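Local structure of isocitrate dehydrogenase [NAD] subunit 1, mitochondrial (Saccharomyces cerevisiae, 3BLX) at residues 126-131 with 160-165; 173-178 with 229-234; 179-184 with 233-238; 183-188 with 215-220. The protein forms an octamer with subunit 2 that carries out the NAD-dependent oxidative decarboxylation of isocitrate in the citric acid cycle, and binds leaders of mitochondrial mRNAs. All coordinates share one frame; numbering follows the deposited sequence.

Interaction 1: 126-131 with 160-165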
# COMPACT_ATOMS: atom_id res chain seq x y z
N ILE E 126 7.82 36.96 3.18
CA ILE E 126 7.09 35.72 3.34
C ILE E 126 7.95 34.77 4.15
O ILE E 126 9.11 34.58 3.83
CB ILE E 126 6.85 35.12 1.98
CG1 ILE E 126 5.99 36.07 1.17
CG2 ILE E 126 6.21 33.72 2.08
CD1 ILE E 126 5.72 35.56 -0.22
N VAL E 127 7.38 34.21 5.21
CA VAL E 127 8.09 33.28 6.05
C VAL E 127 7.46 31.90 5.88
O VAL E 127 6.26 31.72 6.09
CB VAL E 127 8.07 33.70 7.54
CG1 VAL E 127 8.63 32.59 8.43
CG2 VAL E 127 8.86 34.99 7.74
N ILE E 128 8.26 30.95 5.44
CA ILE E 128 7.79 29.57 5.25
C ILE E 128 8.49 28.72 6.29
O ILE E 128 9.72 28.67 6.31
CB ILE E 128 8.09 29.05 3.83
CG1 ILE E 128 7.26 29.79 2.79
CG2 ILE E 128 7.85 27.57 3.73
CD1 ILE E 128 7.65 29.53 1.38
N ARG E 129 7.74 28.07 7.16
CA ARG E 129 8.38 27.24 8.18
C ARG E 129 7.97 25.75 8.13
O ARG E 129 6.83 25.42 7.82
CB ARG E 129 8.22 27.86 9.57
CG ARG E 129 6.98 27.44 10.30
CD ARG E 129 7.25 27.41 11.79
NE ARG E 129 6.15 26.76 12.49
CZ ARG E 129 5.05 27.39 12.86
NH1 ARG E 129 4.93 28.70 12.61
NH2 ARG E 129 4.08 26.74 13.50
N GLU E 130 8.93 24.87 8.39
CA GLU E 130 8.72 23.45 8.41
C GLU E 130 7.87 23.08 9.61
O GLU E 130 8.13 23.56 10.70
CB GLU E 130 10.08 22.72 8.49
CG GLU E 130 10.08 21.31 7.89
CD GLU E 130 9.28 20.29 8.72
OE1 GLU E 130 9.41 20.29 9.98
OE2 GLU E 130 8.53 19.48 8.11
N ASN E 131 6.87 22.22 9.41
CA ASN E 131 5.85 22.00 10.43
C ASN E 131 5.69 20.54 10.96
O ASN E 131 4.70 20.23 11.64
CB ASN E 131 4.50 22.57 9.93
CG ASN E 131 3.41 22.56 11.00
OD1 ASN E 131 3.58 23.09 12.11
ND2 ASN E 131 2.29 21.94 10.67
N GLU E 160 13.93 18.33 2.29
CA GLU E 160 13.78 18.43 0.84
C GLU E 160 12.38 18.93 0.44
O GLU E 160 12.27 19.82 -0.41
CB GLU E 160 14.09 17.09 0.18
CG GLU E 160 15.60 16.79 0.07
CD GLU E 160 15.90 15.43 -0.60
OE1 GLU E 160 14.95 14.79 -1.12
OE2 GLU E 160 17.08 15.01 -0.61
N ARG E 161 11.34 18.36 1.04
CA ARG E 161 9.96 18.83 0.83
C ARG E 161 9.86 20.33 1.07
O ARG E 161 9.30 21.07 0.24
CB ARG E 161 9.01 18.19 1.82
CG ARG E 161 8.19 17.13 1.29
CD ARG E 161 6.97 16.89 2.18
NE ARG E 161 7.24 16.85 3.62
CZ ARG E 161 6.49 16.13 4.46
NH1 ARG E 161 5.51 15.40 3.95
NH2 ARG E 161 6.72 16.11 5.76
N ILE E 162 10.37 20.78 2.22
CA ILE E 162 10.13 22.16 2.58
C ILE E 162 10.91 23.07 1.64
O ILE E 162 10.45 24.14 1.27
CB ILE E 162 10.37 22.45 4.09
CG1 ILE E 162 9.56 23.68 4.49
CG2 ILE E 162 11.84 22.67 4.40
CD1 ILE E 162 8.09 23.55 4.13
N ALA E 163 12.07 22.61 1.19
CA ALA E 163 12.84 23.35 0.18
C ALA E 163 12.06 23.48 -1.12
O ALA E 163 11.96 24.56 -1.70
CB ALA E 163 14.14 22.67 -0.09
N ARG E 164 11.51 22.37 -1.61
CA ARG E 164 10.85 22.41 -2.90
C ARG E 164 9.59 23.23 -2.75
O ARG E 164 9.19 23.95 -3.67
CB ARG E 164 10.54 21.02 -3.45
CG ARG E 164 11.81 20.26 -3.76
CD ARG E 164 11.56 18.94 -4.47
NE ARG E 164 12.84 18.39 -4.88
CZ ARG E 164 13.43 17.36 -4.29
NH1 ARG E 164 12.85 16.71 -3.27
NH2 ARG E 164 14.61 16.95 -4.73
N PHE E 165 8.98 23.14 -1.58
CA PHE E 165 7.78 23.92 -1.35
C PHE E 165 8.09 25.41 -1.46
O PHE E 165 7.39 26.16 -2.15
CB PHE E 165 7.16 23.64 0.01
CG PHE E 165 5.95 24.47 0.27
CD1 PHE E 165 4.69 23.99 -0.06
CD2 PHE E 165 6.08 25.76 0.77
CE1 PHE E 165 3.57 24.78 0.14
CE2 PHE E 165 4.97 26.56 0.97
CZ PHE E 165 3.71 26.07 0.65

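Interaction 2: 173-178 with 229-234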
# COMPACT_ATOMS: atom_id res chain seq x y z
N TYR E 173 4.74 32.93 -7.29
CA TYR E 173 4.36 34.30 -6.92
C TYR E 173 5.45 35.29 -7.29
O TYR E 173 5.54 36.39 -6.75
CB TYR E 173 3.93 34.39 -5.44
CG TYR E 173 2.72 33.54 -5.14
CD1 TYR E 173 2.84 32.33 -4.46
CD2 TYR E 173 1.46 33.93 -5.57
CE1 TYR E 173 1.72 31.55 -4.20
CE2 TYR E 173 0.34 33.15 -5.32
CZ TYR E 173 0.46 31.96 -4.63
OH TYR E 173 -0.67 31.19 -4.40
N ASN E 174 6.27 34.89 -8.25
CA ASN E 174 7.34 35.75 -8.76
C ASN E 174 8.17 36.43 -7.69
O ASN E 174 8.39 37.65 -7.74
CB ASN E 174 6.78 36.79 -9.74
CG ASN E 174 6.37 36.16 -11.08
OD1 ASN E 174 7.21 35.96 -11.97
ND2 ASN E 174 5.08 35.84 -11.21
N ARG E 175 8.63 35.65 -6.72
CA ARG E 175 9.60 36.12 -5.76
C ARG E 175 10.97 35.74 -6.31
O ARG E 175 11.10 34.74 -7.02
CB ARG E 175 9.35 35.49 -4.40
CG ARG E 175 8.54 36.35 -3.47
CD ARG E 175 7.18 36.67 -4.04
NE ARG E 175 6.36 37.56 -3.19
CZ ARG E 175 6.80 38.28 -2.15
NH1 ARG E 175 8.07 38.27 -1.78
NH2 ARG E 175 5.94 39.03 -1.49
N LYS E 176 11.99 36.53 -5.99
CA LYS E 176 13.28 36.33 -6.62
C LYS E 176 14.35 35.86 -5.65
O LYS E 176 15.41 35.41 -6.08
CB LYS E 176 13.72 37.61 -7.35
CG LYS E 176 13.06 37.75 -8.72
CD LYS E 176 12.76 39.20 -9.06
CE LYS E 176 11.80 39.26 -10.24
NZ LYS E 176 11.59 40.65 -10.73
N SER E 177 14.06 35.93 -4.35
CA SER E 177 15.02 35.50 -3.33
C SER E 177 14.44 34.52 -2.33
O SER E 177 13.36 34.73 -1.80
CB SER E 177 15.59 36.70 -2.57
OG SER E 177 16.77 37.19 -3.19
N VAL E 178 15.18 33.45 -2.09
CA VAL E 178 14.86 32.53 -1.02
C VAL E 178 16.05 32.44 -0.11
O VAL E 178 17.14 32.09 -0.55
CB VAL E 178 14.52 31.14 -1.57
CG1 VAL E 178 14.52 30.10 -0.45
CG2 VAL E 178 13.18 31.17 -2.29
N GLN E 229 15.83 43.76 2.77
CA GLN E 229 16.79 42.89 2.13
C GLN E 229 16.26 41.48 1.95
O GLN E 229 16.78 40.71 1.14
CB GLN E 229 18.10 42.90 2.92
CG GLN E 229 18.11 41.97 4.07
CD GLN E 229 19.26 42.23 5.00
OE1 GLN E 229 19.22 43.15 5.82
NE2 GLN E 229 20.31 41.41 4.89
N PHE E 230 15.19 41.14 2.68
CA PHE E 230 14.63 39.78 2.66
C PHE E 230 13.46 39.66 1.74
O PHE E 230 12.74 40.63 1.49
CB PHE E 230 14.23 39.32 4.06
CG PHE E 230 15.39 39.25 5.02
CD1 PHE E 230 15.41 40.05 6.16
CD2 PHE E 230 16.48 38.46 4.75
CE1 PHE E 230 16.48 40.02 7.04
CE2 PHE E 230 17.57 38.43 5.63
CZ PHE E 230 17.56 39.21 6.77
N ASP E 231 13.27 38.45 1.23
CA ASP E 231 12.16 38.17 0.34
C ASP E 231 11.34 36.97 0.86
O ASP E 231 10.34 37.14 1.56
CB ASP E 231 12.70 37.95 -1.08
CG ASP E 231 11.61 38.01 -2.14
OD1 ASP E 231 10.42 38.02 -1.76
OD2 ASP E 231 11.93 38.04 -3.36
N VAL E 232 11.76 35.76 0.54
CA VAL E 232 11.16 34.58 1.12
C VAL E 232 12.14 33.97 2.11
O VAL E 232 13.26 33.65 1.74
CB VAL E 232 10.82 33.57 0.03
CG1 VAL E 232 10.45 32.26 0.66
CG2 VAL E 232 9.69 34.08 -0.82
N LEU E 233 11.73 33.84 3.37
CA LEU E 233 12.52 33.11 4.36
C LEU E 233 12.01 31.67 4.57
O LEU E 233 10.80 31.46 4.72
CB LEU E 233 12.51 33.87 5.67
CG LEU E 233 13.09 35.27 5.58
CD1 LEU E 233 12.98 36.01 6.92
CD2 LEU E 233 14.53 35.13 5.17
N VAL E 234 12.91 30.68 4.54
CA VAL E 234 12.57 29.28 4.86
C VAL E 234 13.31 28.86 6.12
O VAL E 234 14.52 28.98 6.17
CB VAL E 234 13.05 28.32 3.80
CG1 VAL E 234 12.20 27.07 3.85
CG2 VAL E 234 12.98 28.96 2.45

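Interaction 3: 179-184 with 233-238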
# COMPACT_ATOMS: atom_id res chain seq x y z
N THR E 179 15.85 32.74 1.17
CA THR E 179 16.94 32.65 2.13
C THR E 179 16.64 31.57 3.16
O THR E 179 15.64 31.62 3.83
CB THR E 179 17.15 34.00 2.87
OG1 THR E 179 17.31 35.04 1.92
CG2 THR E 179 18.38 33.95 3.76
N ALA E 180 17.53 30.60 3.30
CA ALA E 180 17.42 29.66 4.40
C ALA E 180 17.95 30.24 5.71
O ALA E 180 19.07 30.76 5.77
CB ALA E 180 18.16 28.38 4.06
N VAL E 181 17.14 30.16 6.75
CA VAL E 181 17.51 30.64 8.07
C VAL E 181 17.84 29.45 8.97
O VAL E 181 17.03 28.55 9.12
CB VAL E 181 16.36 31.47 8.72
CG1 VAL E 181 16.72 31.87 10.14
CG2 VAL E 181 16.04 32.69 7.88
N HIS E 182 19.02 29.45 9.57
CA HIS E 182 19.47 28.28 10.30
C HIS E 182 20.48 28.67 11.38
O HIS E 182 20.84 29.85 11.51
CB HIS E 182 20.18 27.39 9.32
CG HIS E 182 21.36 28.05 8.69
ND1 HIS E 182 22.59 28.13 9.30
CD2 HIS E 182 21.48 28.69 7.50
CE1 HIS E 182 23.43 28.78 8.51
NE2 HIS E 182 22.78 29.13 7.41
N LYS E 183 20.93 27.69 12.15
CA LYS E 183 21.95 27.91 13.16
C LYS E 183 23.11 26.93 12.95
O LYS E 183 23.53 26.24 13.88
CB LYS E 183 21.32 27.75 14.56
CG LYS E 183 21.94 28.60 15.66
CD LYS E 183 20.96 28.76 16.82
CE LYS E 183 21.56 29.60 17.95
NZ LYS E 183 22.25 30.83 17.45
N ALA E 184 23.63 26.86 11.73
CA ALA E 184 24.67 25.88 11.39
C ALA E 184 26.04 26.16 12.01
O ALA E 184 26.92 25.30 11.99
CB ALA E 184 24.80 25.74 9.87
N LEU E 233 11.73 33.84 3.37
CA LEU E 233 12.52 33.11 4.36
C LEU E 233 12.01 31.67 4.57
O LEU E 233 10.80 31.46 4.72
CB LEU E 233 12.51 33.87 5.67
CG LEU E 233 13.09 35.27 5.58
CD1 LEU E 233 12.98 36.01 6.92
CD2 LEU E 233 14.53 35.13 5.17
N VAL E 234 12.91 30.68 4.54
CA VAL E 234 12.57 29.28 4.86
C VAL E 234 13.31 28.86 6.12
O VAL E 234 14.52 28.98 6.17
CB VAL E 234 13.05 28.32 3.80
CG1 VAL E 234 12.20 27.07 3.85
CG2 VAL E 234 12.98 28.96 2.45
N THR E 235 12.60 28.38 7.12
CA THR E 235 13.24 28.02 8.38
C THR E 235 12.64 26.77 8.98
O THR E 235 11.51 26.41 8.68
CB THR E 235 13.10 29.15 9.42
OG1 THR E 235 11.76 29.19 9.90
CG2 THR E 235 13.39 30.48 8.79
N PRO E 236 13.42 26.09 9.82
CA PRO E 236 12.93 24.98 10.64
C PRO E 236 11.82 25.46 11.56
O PRO E 236 11.59 26.66 11.73
CB PRO E 236 14.16 24.61 11.47
CG PRO E 236 15.32 25.09 10.68
CD PRO E 236 14.85 26.34 10.01
N SER E 237 11.12 24.51 12.15
CA SER E 237 10.09 24.83 13.12
C SER E 237 10.51 25.87 14.18
O SER E 237 9.77 26.83 14.43
CB SER E 237 9.65 23.54 13.82
OG SER E 237 10.79 22.77 14.21
N MET E 238 11.68 25.68 14.79
CA MET E 238 12.05 26.42 16.00
C MET E 238 12.28 27.93 15.82
O MET E 238 12.12 28.68 16.77
CB MET E 238 13.23 25.77 16.73
CG MET E 238 14.28 25.13 15.84
SD MET E 238 13.88 23.44 15.27
CE MET E 238 15.34 23.06 14.32

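Interaction 4: 183-188 with 215-220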
# COMPACT_ATOMS: atom_id res chain seq x y z
N LYS E 183 20.93 27.69 12.15
CA LYS E 183 21.95 27.91 13.16
C LYS E 183 23.11 26.93 12.95
O LYS E 183 23.53 26.24 13.88
CB LYS E 183 21.32 27.75 14.56
CG LYS E 183 21.94 28.60 15.66
CD LYS E 183 20.96 28.76 16.82
CE LYS E 183 21.56 29.60 17.95
NZ LYS E 183 22.25 30.83 17.45
N ALA E 184 23.63 26.86 11.73
CA ALA E 184 24.67 25.88 11.39
C ALA E 184 26.04 26.16 12.01
O ALA E 184 26.92 25.30 11.99
CB ALA E 184 24.80 25.74 9.87
N ASN E 185 26.22 27.36 12.54
CA ASN E 185 27.46 27.71 13.22
C ASN E 185 27.67 26.88 14.49
O ASN E 185 28.80 26.54 14.85
CB ASN E 185 27.52 29.22 13.50
CG ASN E 185 26.32 29.72 14.31
OD1 ASN E 185 25.23 29.14 14.27
ND2 ASN E 185 26.52 30.82 15.05
N ILE E 186 26.57 26.54 15.16
CA ILE E 186 26.59 25.77 16.40
C ILE E 186 26.15 24.33 16.16
O ILE E 186 26.88 23.39 16.51
CB ILE E 186 25.66 26.39 17.45
CG1 ILE E 186 26.17 27.76 17.88
CG2 ILE E 186 25.55 25.48 18.66
CD1 ILE E 186 25.33 28.40 18.95
N MET E 187 24.96 24.16 15.60
CA MET E 187 24.45 22.85 15.19
C MET E 187 24.99 22.51 13.81
O MET E 187 24.26 22.58 12.83
CB MET E 187 22.90 22.84 15.12
CG MET E 187 22.15 23.50 16.29
SD MET E 187 22.35 22.70 17.89
CE MET E 187 21.78 21.03 17.57
N LYS E 188 26.27 22.17 13.73
CA LYS E 188 26.94 22.05 12.43
C LYS E 188 26.38 20.89 11.59
O LYS E 188 26.40 20.91 10.36
CB LYS E 188 28.46 21.90 12.64
CG LYS E 188 29.02 22.91 13.64
CD LYS E 188 30.55 22.97 13.61
CE LYS E 188 31.06 24.02 14.60
NZ LYS E 188 32.55 24.22 14.53
N ILE E 215 22.53 33.09 9.39
CA ILE E 215 22.43 32.55 10.72
C ILE E 215 21.27 33.25 11.39
O ILE E 215 21.05 34.45 11.18
CB ILE E 215 23.74 32.77 11.48
CG1 ILE E 215 24.87 32.10 10.71
CG2 ILE E 215 23.64 32.18 12.86
CD1 ILE E 215 26.25 32.48 11.18
N VAL E 216 20.52 32.50 12.18
CA VAL E 216 19.23 32.98 12.68
C VAL E 216 19.32 34.21 13.60
O VAL E 216 18.49 35.12 13.50
CB VAL E 216 18.44 31.85 13.38
CG1 VAL E 216 19.23 31.31 14.57
CG2 VAL E 216 17.07 32.34 13.80
N ASP E 217 20.33 34.24 14.48
CA ASP E 217 20.52 35.42 15.33
C ASP E 217 20.79 36.70 14.52
O ASP E 217 20.21 37.75 14.81
CB ASP E 217 21.60 35.19 16.40
CG ASP E 217 22.85 34.49 15.86
OD1 ASP E 217 23.21 34.71 14.68
OD2 ASP E 217 23.48 33.72 16.63
N ASN E 218 21.65 36.59 13.49
CA ASN E 218 21.88 37.68 12.57
C ASN E 218 20.60 38.06 11.81
O ASN E 218 20.34 39.23 11.56
CB ASN E 218 23.04 37.35 11.61
CG ASN E 218 23.41 38.53 10.70
OD1 ASN E 218 23.51 38.38 9.47
ND2 ASN E 218 23.60 39.72 11.30
N ALA E 219 19.79 37.06 11.47
CA ALA E 219 18.55 37.32 10.73
C ALA E 219 17.54 38.11 11.57
O ALA E 219 16.81 38.97 11.06
CB ALA E 219 17.94 36.02 10.24
N SER E 220 17.50 37.80 12.87
CA SER E 220 16.68 38.54 13.80
C SER E 220 17.06 40.02 13.80
O SER E 220 16.21 40.89 13.63
CB SER E 220 16.84 37.98 15.20
OG SER E 220 16.26 36.69 15.28

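Interaction 1: 126-131 with 160-165
Ile128 of strand 124-130 packs on Ile162 and Phe165 of helix 156-172. Its CG2 methyl meets both partners. CG2 lies 4.0 Å from Ile162 CD1 and 3.9 Å from Phe165 CD2. The other branch takes the same ring a little further along, with Ile128 CD1 4.0 Å from Phe165 CE2. The first torsion explains this spread: CG2 is anti to the backbone N and CG1 anti to the carbonyl carbon (chi1 -68°). On the helix, Phe165 holds CG anti to its own N (chi1 178°), and its ring reaches out to the strand. The side chains of Ile162 and Ile128 run past each other, oppositely directed. Ile162 CG1 rests 4.0 Å from Glu130 CA, and its CB is 4.0 Å from Glu130 CG, so the glutamate takes part through its aliphatic carbons. The Glu130 carboxylate then bends off to Thr132 OG1, which OE2 hydrogen-bonds. Arg161 NH2 is near OE2 at 4.5 Å, too far for a salt bridge; that guanidinium pairs with Asp102. An alanine in place of Ile128 would probably open a gap between strand and helix in front of Ile162 and Phe165, leaving the ring freer to turn. Strand and helix run nearly antiparallel, their axes 9.0 Å apart, as a helix lies on a sheet in an alpha/beta fold. The side chain of Arg129, a probable substrate ligand, leaves the strand on the side away from the helix. Strand 105-111 also packs on Ile162 and Phe165, while helix 190-205 touches Ala163 and Arg164.

Interaction 2: 173-178 with 229-234
Arg175 reaches Asp231 with its guanidinium and Val232 with its alkyl chain. The carboxylate sits at the guanidinium edge in a salt bridge of Arg175 NH1 with Asp231 OD1. The two atoms are modelled too close, so their exact places are doubtful. Arg175 CG packs 3.7 Å from Val232 CG2. At the next two residues the backbone uses the other carboxylate oxygen. Lys176 N donates to Asp231 OD2 at 3.0 Å, and Ser177 N donates to Asp231 OD2 at 3.2 Å. Both come from the same face of the carboxylate. Asp231 holds CG anti to its backbone N (chi1 -165°), and this carries OD2 to the two successive backbone N-H groups. Regular pairing then starts, with Val232 N bonded to Ser177 O at 3.0 Å. Val178 and Val232 form a parallel bridge, their side chains side by side. Val178 CG1 also meets Val234 CG2, at 3.5 Å. The contact is where parallel strands 177-182 and 232-235 begin to pair. Helix 156-172, which ends in a Schellman motif at Asn174, covers Val178 and Val234. Strand 210-215 bonds the far edge of 177-182, and strand 124-130 that of 232-235, where Asp124 gives Arg175 a second salt bridge.

Interaction 3: 179-184 with 233-238
Two parallel strands of the main sheet, 177-182 and 232-235, pair here through Thr179 with Leu233 and Ala180 with Val234. Val234 is gripped from both of its backbone polar atoms. Val234 N donates to Thr179 O at 3.0 Å, and Val234 O accepts from Val181 N at 2.9 Å. Both bonds are nearly straight, at 171° and 173°. Each carbonyl also takes a CA-H contact: Leu233 CA is 3.5 Å from Thr179 O, and Ala180 CA is 3.5 Å from Val234 O. On the face bearing Thr179 and Leu233, the leucine crosses to its neighbours with one methyl. Leu233 CD2 lies 3.7 Å from Thr179 CB and 3.9 Å from Val181 CG2. The chain makes two beta-alpha-beta crossovers in succession: helix 190-205 leads from 177-182 to strand 210-215, and helix 216-225 from there to 232-235, which leaves 177-182 between the other two. Val181 and Thr235 lie side by side and point the same way, against Leu243 of helix 237-251. In Thr235, OG1 sits between the backbone N and the carbonyl carbon (chi1 73°), and it donates to Pro236 O at 3.1 Å. An alanine in place of Thr235 would remove the methyl beside Val181 and would probably leave Pro236 O without this hydroxyl. Pro236 has no N-H to offer, and its CD lies against Val181 O. Past the pairing, His182 ND1 accepts a hydrogen bond from Ala184 N, which lies in the ring plane, spanning Lys183, by similarity critical for catalysis.

Interaction 4: 183-188 with 215-220
Loop 183-188 leaves strand 177-182 beside the start of helix 216-225, with Lys183 CA 5.3 Å from the CA of Ile215, the N-cap residue. Lys183 crosses the first turn of that helix. Its CD lies 3.8 Å from Val216 CG1, and CB and CG follow the same methyl. The chain is extended up to CE, then bends at the last torsion (chi4 45°). That bend brings NZ to within 3.2 Å of Asp217 OD2, in a long salt bridge. The two side chains meet at about a right angle. Asp217 OD1 makes a weak bond back to Asn218 N. Further out, the amide of Asn185 covers a methyl of Ile215: OD1 is 3.7 Å from Ile215 CG2, and ND2 is 3.9 Å from it. Behind the contact, Ser220 N and Ser220 OG both donate to Val216 O, from opposite faces of the carbonyl. Tyr239 packs on both Lys183 and Val216. On the subunit 2 chain, Glu141 packs on Lys183, and Asp248 forms a long, weak ion pair with NZ. The equivalent catalytic lysine of related isocitrate dehydrogenases likewise lies at a subunit interface. With its alkyl chain on Val216 and its amine beside Asp217, apolar contact and charge together probably fix the course of Lys183 along the helix start, with subunit 2 close by.

Interaction 3 is wholly buried and interaction 1 largely so. Interaction 2 is partly buried, and interaction 4 lies furthest from the chain centre, at the boundary with subunit 2. Interactions 2 and 3 hold the same two strands and share Leu233 and Val234. Interaction 2 begins the pairing with charge and backbone bonds, and interaction 3 continues it with backbone bonds and apolar side chains. Interaction 1 joins the next strand to a helix by side-chain packing, with no hydrogen bond across. Backbone bonds of Ile126 and Ile128 to Leu233 tie it to both. Interaction 4 follows interaction 3 through Lys183 and a His182-Val216 backbone hydrogen bond; it uses a lysine-aspartate ion pair and apolar contacts.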